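Local coordinates for uncharacterized protein (Pyrococcus abyssi, PDB 5IFF), which acts as a restriction DNA glycosylase, probably removing adenine from its recognition sequence, and binds double-stranded DNA as a tetramer, at residues Met157-Pro169 and Val182-Leu194. The protein carries 2 engineered substitutions. Sequence-based numbering, arbitrary orientation.
Sequences MVYVCIPLTNVEP and VKYEVPVDLMKEL
I162 lies over one face of the Y184 ring in a CH-pi contact: CG2 of I162 sits 3.9 Å from the ring centroid of Y184, offset toward the CE1 rim, while its CD1 reaches the CD2–CE2 side. With CG anti to the backbone N (chi1 174°), Y184 carries its ring from its strand toward I162 of strand 157-163, and N166 O meets the ring edge at CD1. The phenol OH reaches E139, and N166 ND2 bonds S137 O as well as E139. Were this tyrosine an alanine, I162 would probably lose the ring face it packs on and E139 the hydroxyl it bonds. Toward the helix the contact becomes wholly aliphatic. V160 turns CG2 anti to its own N, and the V160 and L190 side chains cross at about a right angle, with V160 CG2 3.7 Å from L190 CD1. L194 instead presents CD2 to V158 CG1 at 3.7 Å and, less closely, to V160 CB. At the other end, V167 packs its CB and CG2 against V182 CG2, beside an isolated antiparallel bridge in which E168 N bonds K183 O (2.8 Å) and K183 N bonds E168 O (2.7 Å). A water joins N166 O to E185 N. E168 OE2 and E185 OE2 approach to 3.8 Å, a closeness of like charges probably eased by K11, salt-bridged to E185. The arrangement is that of a helix packed on a curved antiparallel sheet, consistent with the half-pipe fold of R.PabI: helix 188-194 runs nearly antiparallel to strand 157-163 (160°), covering the sheet face that bears V158, a residue of the adenine-binding site.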
# COMPACT_ATOMS: atom_id res chain seq x y z
N MET A 157 10.09 -6.17 -19.02
CA MET A 157 10.39 -6.99 -17.84
C MET A 157 10.86 -8.35 -18.30
O MET A 157 10.31 -8.89 -19.24
CB MET A 157 9.15 -7.15 -16.94
CG MET A 157 8.67 -5.77 -16.31
SD MET A 157 7.86 -5.99 -14.72
CE MET A 157 6.45 -6.98 -15.21
N VAL A 158 11.88 -8.90 -17.64
CA VAL A 158 12.39 -10.20 -18.02
C VAL A 158 11.97 -11.22 -16.95
O VAL A 158 12.02 -10.92 -15.75
CB VAL A 158 13.93 -10.19 -18.17
CG1 VAL A 158 14.48 -11.65 -18.43
CG2 VAL A 158 14.34 -9.24 -19.32
N TYR A 159 11.56 -12.41 -17.40
CA TYR A 159 11.04 -13.46 -16.53
C TYR A 159 11.83 -14.70 -16.86
O TYR A 159 12.16 -14.93 -18.04
CB TYR A 159 9.56 -13.79 -16.78
CG TYR A 159 8.59 -12.79 -16.23
CD1 TYR A 159 8.37 -11.59 -16.88
CD2 TYR A 159 7.86 -13.06 -15.06
CE1 TYR A 159 7.48 -10.65 -16.37
CE2 TYR A 159 6.97 -12.15 -14.55
CZ TYR A 159 6.78 -10.95 -15.22
OH TYR A 159 5.91 -10.04 -14.72
N VAL A 160 12.11 -15.51 -15.85
CA VAL A 160 12.51 -16.91 -16.16
C VAL A 160 11.42 -17.81 -15.54
O VAL A 160 10.95 -17.55 -14.43
CB VAL A 160 13.92 -17.26 -15.62
CG1 VAL A 160 13.99 -16.96 -14.15
CG2 VAL A 160 14.26 -18.72 -15.89
N CYS A 161 10.99 -18.82 -16.28
CA CYS A 161 9.97 -19.74 -15.81
C CYS A 161 10.69 -21.09 -15.64
O CYS A 161 11.14 -21.66 -16.62
CB CYS A 161 8.83 -19.90 -16.81
SG CYS A 161 7.85 -18.34 -16.88
N ILE A 162 10.77 -21.55 -14.40
CA ILE A 162 11.56 -22.72 -14.02
C ILE A 162 10.62 -23.89 -13.78
O ILE A 162 9.84 -23.82 -12.86
CB ILE A 162 12.35 -22.47 -12.75
CG1 ILE A 162 13.41 -21.34 -12.99
CG2 ILE A 162 13.15 -23.76 -12.42
CD1 ILE A 162 13.92 -20.68 -11.68
N PRO A 163 10.73 -24.98 -14.55
CA PRO A 163 9.82 -26.13 -14.26
C PRO A 163 9.97 -26.67 -12.84
O PRO A 163 11.10 -26.86 -12.36
CB PRO A 163 10.24 -27.19 -15.28
CG PRO A 163 10.92 -26.36 -16.43
CD PRO A 163 11.61 -25.24 -15.71
N LEU A 164 8.86 -26.92 -12.16
CA LEU A 164 8.94 -27.52 -10.84
C LEU A 164 9.66 -28.88 -10.88
O LEU A 164 10.14 -29.38 -9.87
CB LEU A 164 7.56 -27.73 -10.21
CG LEU A 164 6.85 -26.45 -9.73
CD1 LEU A 164 5.60 -26.95 -8.95
CD2 LEU A 164 7.76 -25.59 -8.86
N THR A 165 9.70 -29.50 -12.05
CA THR A 165 10.33 -30.82 -12.12
C THR A 165 11.85 -30.65 -12.05
O THR A 165 12.57 -31.63 -12.02
CB THR A 165 9.99 -31.57 -13.41
OG1 THR A 165 10.25 -30.71 -14.52
CG2 THR A 165 8.55 -31.96 -13.44
N ASN A 166 12.31 -29.39 -12.12
CA ASN A 166 13.75 -29.08 -12.10
C ASN A 166 14.27 -28.57 -10.77
O ASN A 166 15.43 -28.17 -10.70
CB ASN A 166 14.14 -28.03 -13.18
CG ASN A 166 14.11 -28.62 -14.57
OD1 ASN A 166 13.72 -29.75 -14.74
ND2 ASN A 166 14.48 -27.83 -15.55
N VAL A 167 13.45 -28.60 -9.73
CA VAL A 167 13.92 -28.14 -8.43
C VAL A 167 13.98 -29.27 -7.42
O VAL A 167 13.42 -30.33 -7.66
CB VAL A 167 12.99 -27.01 -7.87
CG1 VAL A 167 13.03 -25.85 -8.85
CG2 VAL A 167 11.60 -27.52 -7.60
N GLU A 168 14.62 -29.02 -6.27
CA GLU A 168 14.72 -30.01 -5.19
C GLU A 168 14.25 -29.40 -3.88
O GLU A 168 14.41 -28.20 -3.66
CB GLU A 168 16.16 -30.49 -4.98
CG GLU A 168 16.99 -30.81 -6.21
CD GLU A 168 18.42 -31.26 -5.82
OE1 GLU A 168 18.58 -31.95 -4.79
OE2 GLU A 168 19.39 -30.91 -6.53
N PRO A 169 13.74 -30.22 -2.97
CA PRO A 169 13.40 -31.64 -3.10
C PRO A 169 12.25 -31.84 -4.10
O PRO A 169 11.32 -31.02 -4.12
CB PRO A 169 12.97 -32.04 -1.69
CG PRO A 169 13.54 -30.98 -0.79
CD PRO A 169 13.54 -29.73 -1.60
N VAL A 182 12.57 -24.09 -2.18
CA VAL A 182 13.17 -25.17 -2.95
C VAL A 182 14.49 -24.71 -3.52
O VAL A 182 14.80 -23.51 -3.50
CB VAL A 182 12.27 -25.65 -4.10
CG1 VAL A 182 10.95 -26.25 -3.52
CG2 VAL A 182 12.03 -24.50 -5.09
N LYS A 183 15.26 -25.67 -4.01
CA LYS A 183 16.64 -25.42 -4.43
C LYS A 183 16.75 -25.69 -5.94
O LYS A 183 16.27 -26.71 -6.44
CB LYS A 183 17.59 -26.31 -3.62
CG LYS A 183 19.03 -26.18 -4.05
CD LYS A 183 20.03 -26.78 -3.04
CE LYS A 183 20.24 -28.27 -3.23
NZ LYS A 183 21.48 -28.70 -2.50
N TYR A 184 17.38 -24.76 -6.65
CA TYR A 184 17.52 -24.84 -8.09
C TYR A 184 18.96 -24.58 -8.52
O TYR A 184 19.52 -23.50 -8.24
CB TYR A 184 16.59 -23.80 -8.75
CG TYR A 184 16.76 -23.71 -10.24
CD1 TYR A 184 16.46 -24.79 -11.06
CD2 TYR A 184 17.22 -22.53 -10.83
CE1 TYR A 184 16.65 -24.72 -12.44
CE2 TYR A 184 17.39 -22.45 -12.22
CZ TYR A 184 17.08 -23.53 -13.01
OH TYR A 184 17.27 -23.44 -14.38
N GLU A 185 19.56 -25.52 -9.26
CA GLU A 185 20.93 -25.32 -9.72
C GLU A 185 20.83 -24.53 -11.01
O GLU A 185 20.09 -24.91 -11.92
CB GLU A 185 21.65 -26.67 -9.91
CG GLU A 185 21.62 -27.54 -8.64
CD GLU A 185 22.27 -28.94 -8.78
OE1 GLU A 185 22.37 -29.45 -9.91
OE2 GLU A 185 22.70 -29.51 -7.75
N VAL A 186 21.54 -23.41 -11.07
CA VAL A 186 21.39 -22.51 -12.21
C VAL A 186 22.34 -22.99 -13.29
O VAL A 186 23.54 -22.99 -13.07
CB VAL A 186 21.73 -21.03 -11.84
CG1 VAL A 186 21.59 -20.09 -13.09
CG2 VAL A 186 20.83 -20.56 -10.68
N PRO A 187 21.81 -23.38 -14.46
CA PRO A 187 22.65 -23.77 -15.58
C PRO A 187 23.42 -22.55 -16.14
O PRO A 187 22.82 -21.47 -16.23
CB PRO A 187 21.64 -24.29 -16.61
CG PRO A 187 20.33 -24.44 -15.85
CD PRO A 187 20.41 -23.33 -14.85
N VAL A 188 24.69 -22.71 -16.54
CA VAL A 188 25.35 -21.57 -17.21
C VAL A 188 24.59 -21.00 -18.40
O VAL A 188 24.60 -19.81 -18.57
CB VAL A 188 26.75 -21.90 -17.77
CG1 VAL A 188 27.47 -20.63 -18.02
CG2 VAL A 188 27.54 -22.65 -16.81
N ASP A 189 23.95 -21.84 -19.23
CA ASP A 189 23.28 -21.29 -20.40
C ASP A 189 22.08 -20.39 -20.00
O ASP A 189 21.70 -19.50 -20.75
CB ASP A 189 22.82 -22.39 -21.36
CG ASP A 189 21.89 -23.39 -20.72
OD1 ASP A 189 21.71 -23.33 -19.50
OD2 ASP A 189 21.36 -24.27 -21.44
N LEU A 190 21.50 -20.64 -18.84
CA LEU A 190 20.40 -19.82 -18.38
C LEU A 190 20.93 -18.41 -18.03
O LEU A 190 20.26 -17.43 -18.22
CB LEU A 190 19.75 -20.38 -17.14
CG LEU A 190 18.62 -19.53 -16.56
CD1 LEU A 190 17.52 -19.32 -17.58
CD2 LEU A 190 18.05 -20.14 -15.23
N MET A 191 22.08 -18.35 -17.40
CA MET A 191 22.66 -17.06 -17.05
C MET A 191 23.02 -16.32 -18.32
O MET A 191 22.78 -15.10 -18.41
CB MET A 191 23.92 -17.23 -16.18
CG MET A 191 23.60 -17.65 -14.69
SD MET A 191 25.10 -17.86 -13.67
CE MET A 191 25.47 -19.62 -14.00
N LYS A 192 23.57 -17.05 -19.29
CA LYS A 192 23.86 -16.41 -20.57
C LYS A 192 22.60 -15.85 -21.23
O LYS A 192 22.59 -14.71 -21.70
CB LYS A 192 24.51 -17.38 -21.51
CG LYS A 192 25.90 -17.84 -21.02
CD LYS A 192 26.44 -18.87 -22.06
CE LYS A 192 27.80 -19.46 -21.70
NZ LYS A 192 28.14 -20.67 -22.58
N GLU A 193 21.56 -16.66 -21.30
CA GLU A 193 20.35 -16.21 -21.99
C GLU A 193 19.59 -15.14 -21.26
O GLU A 193 18.90 -14.37 -21.92
CB GLU A 193 19.41 -17.41 -22.28
CG GLU A 193 20.02 -18.45 -23.27
CD GLU A 193 20.33 -17.86 -24.65
OE1 GLU A 193 19.71 -16.85 -25.05
OE2 GLU A 193 21.18 -18.41 -25.36
N LEU A 194 19.66 -15.09 -19.92
CA LEU A 194 19.02 -14.04 -19.17
C LEU A 194 19.77 -12.70 -19.43
O LEU A 194 19.13 -11.64 -19.56
CB LEU A 194 18.99 -14.36 -17.66
CG LEU A 194 17.86 -15.36 -17.26
CD1 LEU A 194 18.10 -15.81 -15.78
CD2 LEU A 194 16.49 -14.63 -17.45
O HOH W 1 18.19 -27.90 -10.18